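Local coordinates for protein glycoside Hydrolase (Bacteroides uniformis, PDB 5TA0) that probably hydrolyses agarose chains as a GH86 glycoside hydrolase and binds neoagarooctaose in its pocket, at residues Y535-A541 / D627-S633; K296-E301 / F591-Q596. All blocks are in the same frame, centred on the assembly; numbering follows the deposited sequence.

Contact 1. Residues Y535-A541 / D627-S633; sequences YLKEIAA and DNGGHVS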
loop_
_atom_site.group_PDB
_atom_site.type_symbol
_atom_site.label_atom_id
_atom_site.label_comp_id
_atom_site.label_asym_id
_atom_site.label_seq_id
_atom_site.Cartn_x
_atom_site.Cartn_y
_atom_site.Cartn_z
ATOM N N TYR A 535 -11.567 -21.731 -0.287
ATOM C CA TYR A 535 -11.962 -20.373 -0.609
ATOM C C TYR A 535 -12.844 -20.369 -1.863
ATOM O O TYR A 535 -13.055 -21.423 -2.466
ATOM C CB TYR A 535 -10.695 -19.497 -0.778
ATOM C CG TYR A 535 -10.099 -19.466 -2.167
ATOM C CD1 TYR A 535 -9.748 -18.248 -2.772
ATOM C CD2 TYR A 535 -9.883 -20.647 -2.888
ATOM C CE1 TYR A 535 -9.237 -18.219 -4.067
ATOM C CE2 TYR A 535 -9.356 -20.626 -4.169
ATOM C CZ TYR A 535 -9.036 -19.395 -4.758
ATOM O OH TYR A 535 -8.526 -19.372 -6.047
ATOM N N LEU A 536 -13.369 -19.197 -2.206
ATOM C CA LEU A 536 -14.012 -18.929 -3.514
ATOM C C LEU A 536 -15.137 -19.912 -3.852
ATOM O O LEU A 536 -14.987 -20.777 -4.725
ATOM C CB LEU A 536 -12.957 -18.857 -4.630
ATOM C CG LEU A 536 -13.464 -18.314 -5.990
ATOM C CD1 LEU A 536 -14.178 -16.980 -5.872
ATOM C CD2 LEU A 536 -12.283 -18.219 -6.937
ATOM N N LYS A 537 -16.249 -19.763 -3.147
ATOM C CA LYS A 537 -17.398 -20.671 -3.299
ATOM C C LYS A 537 -18.600 -19.897 -3.835
ATOM O O LYS A 537 -18.904 -18.797 -3.381
ATOM C CB LYS A 537 -17.730 -21.330 -1.962
ATOM C CG LYS A 537 -16.609 -22.172 -1.357
ATOM C CD LYS A 537 -16.173 -23.313 -2.265
ATOM C CE LYS A 537 -15.048 -24.146 -1.668
ATOM N NZ LYS A 537 -14.539 -25.135 -2.660
ATOM N N GLU A 538 -19.278 -20.493 -4.816
ATOM C CA GLU A 538 -20.497 -19.919 -5.399
ATOM C C GLU A 538 -21.665 -20.007 -4.421
ATOM O O GLU A 538 -21.825 -21.000 -3.709
ATOM C CB GLU A 538 -20.907 -20.682 -6.668
ATOM C CG GLU A 538 -19.921 -20.637 -7.812
ATOM C CD GLU A 538 -20.270 -21.585 -8.955
ATOM O OE1 GLU A 538 -21.339 -22.231 -8.918
ATOM O OE2 GLU A 538 -19.451 -21.700 -9.885
ATOM N N ILE A 539 -22.454 -18.949 -4.394
ATOM C CA ILE A 539 -23.613 -18.825 -3.507
ATOM C C ILE A 539 -24.890 -19.248 -4.233
ATOM O O ILE A 539 -25.273 -18.643 -5.233
ATOM C CB ILE A 539 -23.781 -17.398 -2.978
ATOM C CG1 ILE A 539 -22.551 -16.974 -2.136
ATOM C CG2 ILE A 539 -25.047 -17.295 -2.111
ATOM C CD1 ILE A 539 -22.442 -15.472 -1.961
ATOM N N ALA A 540 -25.549 -20.269 -3.689
ATOM C CA ALA A 540 -26.895 -20.672 -4.131
ATOM C C ALA A 540 -27.871 -20.446 -2.989
ATOM O O ALA A 540 -27.534 -20.699 -1.838
ATOM C CB ALA A 540 -26.890 -22.128 -4.530
ATOM N N ALA A 541 -29.103 -20.027 -3.304
ATOM C CA ALA A 541 -30.126 -19.743 -2.279
ATOM C C ALA A 541 -30.412 -20.975 -1.423
ATOM O O ALA A 541 -30.612 -22.067 -1.953
ATOM C CB ALA A 541 -31.421 -19.251 -2.926
ATOM N N ASP A 627 -30.680 -15.924 -1.330
ATOM C CA ASP A 627 -30.773 -15.609 -2.755
ATOM C C ASP A 627 -29.583 -16.172 -3.534
ATOM O O ASP A 627 -28.574 -16.583 -2.935
ATOM C CB ASP A 627 -30.923 -14.103 -2.960
ATOM C CG ASP A 627 -29.918 -13.273 -2.148
ATOM O OD1 ASP A 627 -29.026 -13.857 -1.468
ATOM O OD2 ASP A 627 -30.053 -12.044 -2.162
ATOM N N ASN A 628 -29.735 -16.262 -4.854
ATOM C CA ASN A 628 -28.732 -16.857 -5.733
ATOM C C ASN A 628 -27.747 -15.819 -6.253
ATOM O O ASN A 628 -28.135 -14.686 -6.523
ATOM C CB ASN A 628 -29.397 -17.495 -6.965
ATOM C CG ASN A 628 -30.220 -18.710 -6.617
ATOM O OD1 ASN A 628 -29.744 -19.629 -5.959
ATOM N ND2 ASN A 628 -31.468 -18.731 -7.076
ATOM N N GLY A 629 -26.481 -16.227 -6.395
ATOM C CA GLY A 629 -25.518 -15.453 -7.174
ATOM C C GLY A 629 -24.341 -14.978 -6.363
ATOM O O GLY A 629 -24.436 -14.720 -5.165
ATOM N N GLY A 630 -23.238 -14.815 -7.069
ATOM C CA GLY A 630 -22.014 -14.292 -6.474
ATOM C C GLY A 630 -21.234 -15.366 -5.738
ATOM O O GLY A 630 -21.511 -16.560 -5.828
ATOM N N HIS A 631 -20.245 -14.901 -4.977
ATOM C CA HIS A 631 -19.315 -15.785 -4.286
ATOM C C HIS A 631 -18.990 -15.304 -2.899
ATOM O O HIS A 631 -19.008 -14.100 -2.624
ATOM C CB HIS A 631 -17.977 -15.853 -5.037
ATOM C CG HIS A 631 -18.041 -16.515 -6.377
ATOM N ND1 HIS A 631 -18.489 -15.865 -7.509
ATOM C CD2 HIS A 631 -17.674 -17.752 -6.772
ATOM C CE1 HIS A 631 -18.402 -16.687 -8.541
ATOM N NE2 HIS A 631 -17.927 -17.840 -8.123
ATOM N N VAL A 632 -18.674 -16.260 -2.042
ATOM C CA VAL A 632 -17.859 -15.989 -0.847
ATOM C C VAL A 632 -16.413 -16.166 -1.302
ATOM O O VAL A 632 -16.002 -17.267 -1.657
ATOM C CB VAL A 632 -18.181 -16.964 0.294
ATOM C CG1 VAL A 632 -17.312 -16.670 1.504
ATOM C CG2 VAL A 632 -19.668 -16.902 0.647
ATOM N N SER A 633 -15.662 -15.056 -1.342
ATOM C CA SER A 633 -14.282 -15.094 -1.809
ATOM C C SER A 633 -13.362 -15.737 -0.766
ATOM O O SER A 633 -12.602 -16.637 -1.088
ATOM C CB SER A 633 -13.787 -13.699 -2.190
ATOM O OG SER A 633 -14.010 -12.784 -1.158
HETATM O O HOH W 1 -17.407 -19.864 -9.854
#
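Lys537 and Val632 form a hydrogen-bonded antiparallel pair: Lys537 N reaches Val632 O and Val632 N reaches Lys537 O, each at 2.9 Å. One residue earlier Leu536 also faces Val632, its N donating instead to Ser633 O, which makes a G1 beta bulge; Leu536 has the positive phi (55°) usual at this position, here on a leucine rather than the commoner glycine. Beyond the non-hydrogen-bonded pair Glu538–His631, backbone pairing goes on through Ile539 N to Gly630 O and Gly629 N to Ile539 O. At the far end an amide side chain takes over, Asn628 OD1 accepting from Ala541 N at 2.8 Å in an almost straight bond, the donor above the carbonyl plane.

On one sheet face, Glu538 and His631 run alongside each other, Glu538 CG lying 3.4 Å from His631 NE2, with carboxylate and ring planes 85° apart. One water at the ring edge joins Glu538 OE2 to His631 NE2, while Leu536 CD1 comes within 3.7 Å of His631 CD2. With CG beside its backbone N (chi1 -67°), His631 extends past this methyl toward the water. On the other, Val632 CG2 meets Ile539 CG1 at 4.0 Å in an apolar patch with Leu545, while Lys537 sends its NZ to Asp534. Positive phi suits a glycine at Gly630; Gly629 demands one, since a CB would jam against the preceding carbonyl O.

Further out, Phe257 packs on Leu536 and His631, and Arg568 holds Asp627 and the Gly629 carbonyl. Backbone bonds set the pairing; were His631 protonated, the nearby carboxylate might favour that charge through the water.

Contact 2. Residues K296-E301 / F591-Q596; sequences KGSNME and FRGDVQ. With EDO (1,2-ethanediol), chain P; EDO (1,2-ethanediol), chain U.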
loop_
_atom_site.group_PDB
_atom_site.type_symbol
_atom_site.label_atom_id
_atom_site.label_comp_id
_atom_site.label_asym_id
_atom_site.label_seq_id
_atom_site.Cartn_x
_atom_site.Cartn_y
_atom_site.Cartn_z
ATOM N N LYS A 296 -10.527 2.088 -0.452
ATOM C CA LYS A 296 -10.449 2.301 0.982
ATOM C C LYS A 296 -11.725 1.789 1.638
ATOM O O LYS A 296 -12.829 1.888 1.070
ATOM C CB LYS A 296 -10.168 3.749 1.348
ATOM C CG LYS A 296 -11.220 4.800 0.945
ATOM C CD LYS A 296 -10.704 6.174 1.356
ATOM C CE LYS A 296 -11.552 7.327 0.867
ATOM N NZ LYS A 296 -12.656 7.667 1.808
ATOM N N GLY A 297 -11.563 1.168 2.795
ATOM C CA GLY A 297 -12.640 0.420 3.424
ATOM C C GLY A 297 -12.639 -1.035 3.060
ATOM O O GLY A 297 -11.576 -1.634 2.862
ATOM N N SER A 298 -13.824 -1.651 2.994
ATOM C CA SER A 298 -13.915 -3.094 2.905
ATOM C C SER A 298 -13.394 -3.706 1.603
ATOM O O SER A 298 -13.042 -4.893 1.578
ATOM C CB SER A 298 -15.350 -3.594 3.148
ATOM O OG SER A 298 -16.211 -3.394 2.013
ATOM N N ASN A 299 -13.427 -2.929 0.517
ATOM C CA ASN A 299 -12.977 -3.462 -0.791
ATOM C C ASN A 299 -11.496 -3.897 -0.769
ATOM O O ASN A 299 -11.185 -5.035 -1.086
ATOM C CB ASN A 299 -13.282 -2.433 -1.885
ATOM C CG ASN A 299 -12.812 -2.854 -3.262
ATOM O OD1 ASN A 299 -11.829 -2.323 -3.780
ATOM N ND2 ASN A 299 -13.472 -3.838 -3.848
ATOM N N MET A 300 -10.591 -3.008 -0.376
ATOM C CA MET A 300 -9.172 -3.395 -0.323
ATOM C C MET A 300 -8.898 -4.484 0.710
ATOM O O MET A 300 -7.990 -5.292 0.529
ATOM C CB MET A 300 -8.262 -2.180 -0.121
ATOM C CG MET A 300 -8.360 -1.498 1.212
ATOM S SD MET A 300 -7.449 0.054 1.313
ATOM C CE MET A 300 -5.772 -0.516 1.518
ATOM N N GLU A 301 -9.721 -4.553 1.746
ATOM C CA GLU A 301 -9.599 -5.662 2.687
ATOM C C GLU A 301 -9.846 -7.016 1.988
ATOM O O GLU A 301 -9.178 -8.016 2.254
ATOM C CB GLU A 301 -10.585 -5.492 3.855
ATOM C CG GLU A 301 -10.295 -4.321 4.786
ATOM C CD GLU A 301 -8.969 -4.447 5.504
ATOM O OE1 GLU A 301 -8.665 -5.537 6.021
ATOM O OE2 GLU A 301 -8.218 -3.458 5.510
ATOM N N PHE A 591 -20.618 -2.136 7.897
ATOM C CA PHE A 591 -19.286 -2.677 7.630
ATOM C C PHE A 591 -18.338 -1.531 7.319
ATOM O O PHE A 591 -18.738 -0.376 7.212
ATOM C CB PHE A 591 -19.322 -3.738 6.507
ATOM C CG PHE A 591 -20.018 -3.282 5.260
ATOM C CD1 PHE A 591 -21.337 -3.645 5.024
ATOM C CD2 PHE A 591 -19.378 -2.477 4.325
ATOM C CE1 PHE A 591 -22.001 -3.222 3.878
ATOM C CE2 PHE A 591 -20.033 -2.044 3.183
ATOM C CZ PHE A 591 -21.348 -2.419 2.951
ATOM N N ARG A 592 -17.059 -1.857 7.206
ATOM C CA ARG A 592 -16.033 -0.855 7.005
ATOM C C ARG A 592 -16.162 -0.164 5.645
ATOM O O ARG A 592 -16.008 -0.796 4.593
ATOM C CB ARG A 592 -14.683 -1.558 7.142
ATOM C CG ARG A 592 -13.503 -0.640 7.145
ATOM C CD ARG A 592 -12.241 -1.391 6.865
ATOM N NE ARG A 592 -11.828 -2.366 7.877
ATOM C CZ ARG A 592 -10.664 -2.362 8.532
ATOM N NH1 ARG A 592 -9.792 -1.379 8.373
ATOM N NH2 ARG A 592 -10.346 -3.355 9.356
ATOM N N GLY A 593 -16.439 1.138 5.664
ATOM C CA GLY A 593 -16.532 1.933 4.462
ATOM C C GLY A 593 -17.863 1.900 3.734
ATOM O O GLY A 593 -18.901 1.545 4.314
ATOM N N ASP A 594 -17.808 2.277 2.464
ATOM C CA ASP A 594 -18.998 2.690 1.729
ATOM C C ASP A 594 -19.743 1.528 1.091
ATOM O O ASP A 594 -19.210 0.428 0.923
ATOM C CB ASP A 594 -18.653 3.785 0.707
ATOM C CG ASP A 594 -18.007 3.257 -0.543
ATOM O OD1 ASP A 594 -16.784 2.981 -0.519
ATOM O OD2 ASP A 594 -18.689 3.114 -1.578
ATOM N N VAL A 595 -21.003 1.764 0.724
ATOM C CA VAL A 595 -21.845 0.683 0.181
ATOM C C VAL A 595 -21.561 0.335 -1.288
ATOM O O VAL A 595 -22.182 -0.566 -1.844
ATOM C CB VAL A 595 -23.367 0.939 0.369
ATOM C CG1 VAL A 595 -23.701 1.054 1.848
ATOM C CG2 VAL A 595 -23.831 2.160 -0.423
ATOM N N GLN A 596 -20.606 1.037 -1.902
ATOM C CA GLN A 596 -20.089 0.695 -3.218
ATOM C C GLN A 596 -21.138 0.950 -4.316
ATOM O O GLN A 596 -21.169 0.230 -5.316
ATOM C CB GLN A 596 -19.544 -0.743 -3.263
ATOM C CG GLN A 596 -18.500 -0.983 -2.191
ATOM C CD GLN A 596 -17.764 -2.297 -2.336
ATOM O OE1 GLN A 596 -17.833 -2.963 -3.366
ATOM N NE2 GLN A 596 -17.017 -2.669 -1.282
HETATM C C1 EDO P . -24.184 -2.709 -1.055
HETATM O O1 EDO P . -24.492 -1.686 -2.015
HETATM C C2 EDO P . -25.047 -3.914 -1.377
HETATM O O2 EDO P . -24.800 -4.351 -2.720
HETATM C C1 EDO U . -12.824 0.480 -6.400
HETATM O O1 EDO U . -12.643 -0.900 -6.181
HETATM C C2 EDO U . -12.318 0.850 -7.768
HETATM O O2 EDO U . -11.449 1.934 -7.566
HETATM O O HOH W 2 -15.112 3.279 1.549
HETATM O O HOH W 3 -16.883 -0.911 1.220
#
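Gly297 and Gly593 bring their backbones together with CA atoms 4.3 Å apart, where the N-cap of helix 298-315 meets a loop of the C-terminal region. This is the tight part of the contact: a CB on either glycine would come within about 3.0 Å of the other's CA, and the backbone angles of both also call for glycine. Beside them, Ser298 N gives a weak, bent hydrogen bond to Arg592 O at 2.8 Å.

The Arg592 side chain leaves with CG opposite its backbone nitrogen (chi1 -172°), passes its CD 3.8 Å from Gly297 C, and bends at chi3 to lay its guanidinium flat against the Glu301 carboxylate. The planes are 12° apart, and Glu301 OE2 sits over one face, 3.9 Å from Arg592 NH1, a long, purely electrostatic pairing, since no Arg592 N-H points at that oxygen. The N-H groups serve partners elsewhere, including Glu607 and Glu359, while Arg563 and Arg360 pair with Glu301 OE1 and Gln356 with OE2. A leucine in place of Arg592 would probably deprive Glu607 and Glu359 of this cationic partner and Glu301 of its stacked cation.

The other side is looser, bridged by water. One water links Lys296 O to Asp594 N and OD1; another, 2.7 Å from Ser298 OG, also binds Asp594 O and Gln596 NE2. Asp594 suits this place, its OD2 closing an Asx turn with Gln596 N. Ethanediols, probably from the crystallisation liquor, bond to Asn299 OD1 and Val595 O. The direct contacts are thus mainly polar and charged, with apolar residues of strand 602-609 packed beside them.

In the fold
Contact 1 lies within one sheet of the C-terminal part, whereas contact 2 joins a loop of that part to the start of helix 298-315. Both involve this helix of the barrel: contact 2 uses its first turn directly, whereas in contact 1 Tyr535 and Leu536 rest on residues farther along it. Contact 1, partly buried and about 28 Å from the chain centre, joins two neighbouring strands, so backbone hydrogen bonds dominate. Contact 2, buried and about 15 Å from that centre, joins a helix start to an irregular loop, and paired charges, close glycines and waters replace strand pairing. The centres of contact 1 and contact 2 are about 19 Å apart, and the two do not touch.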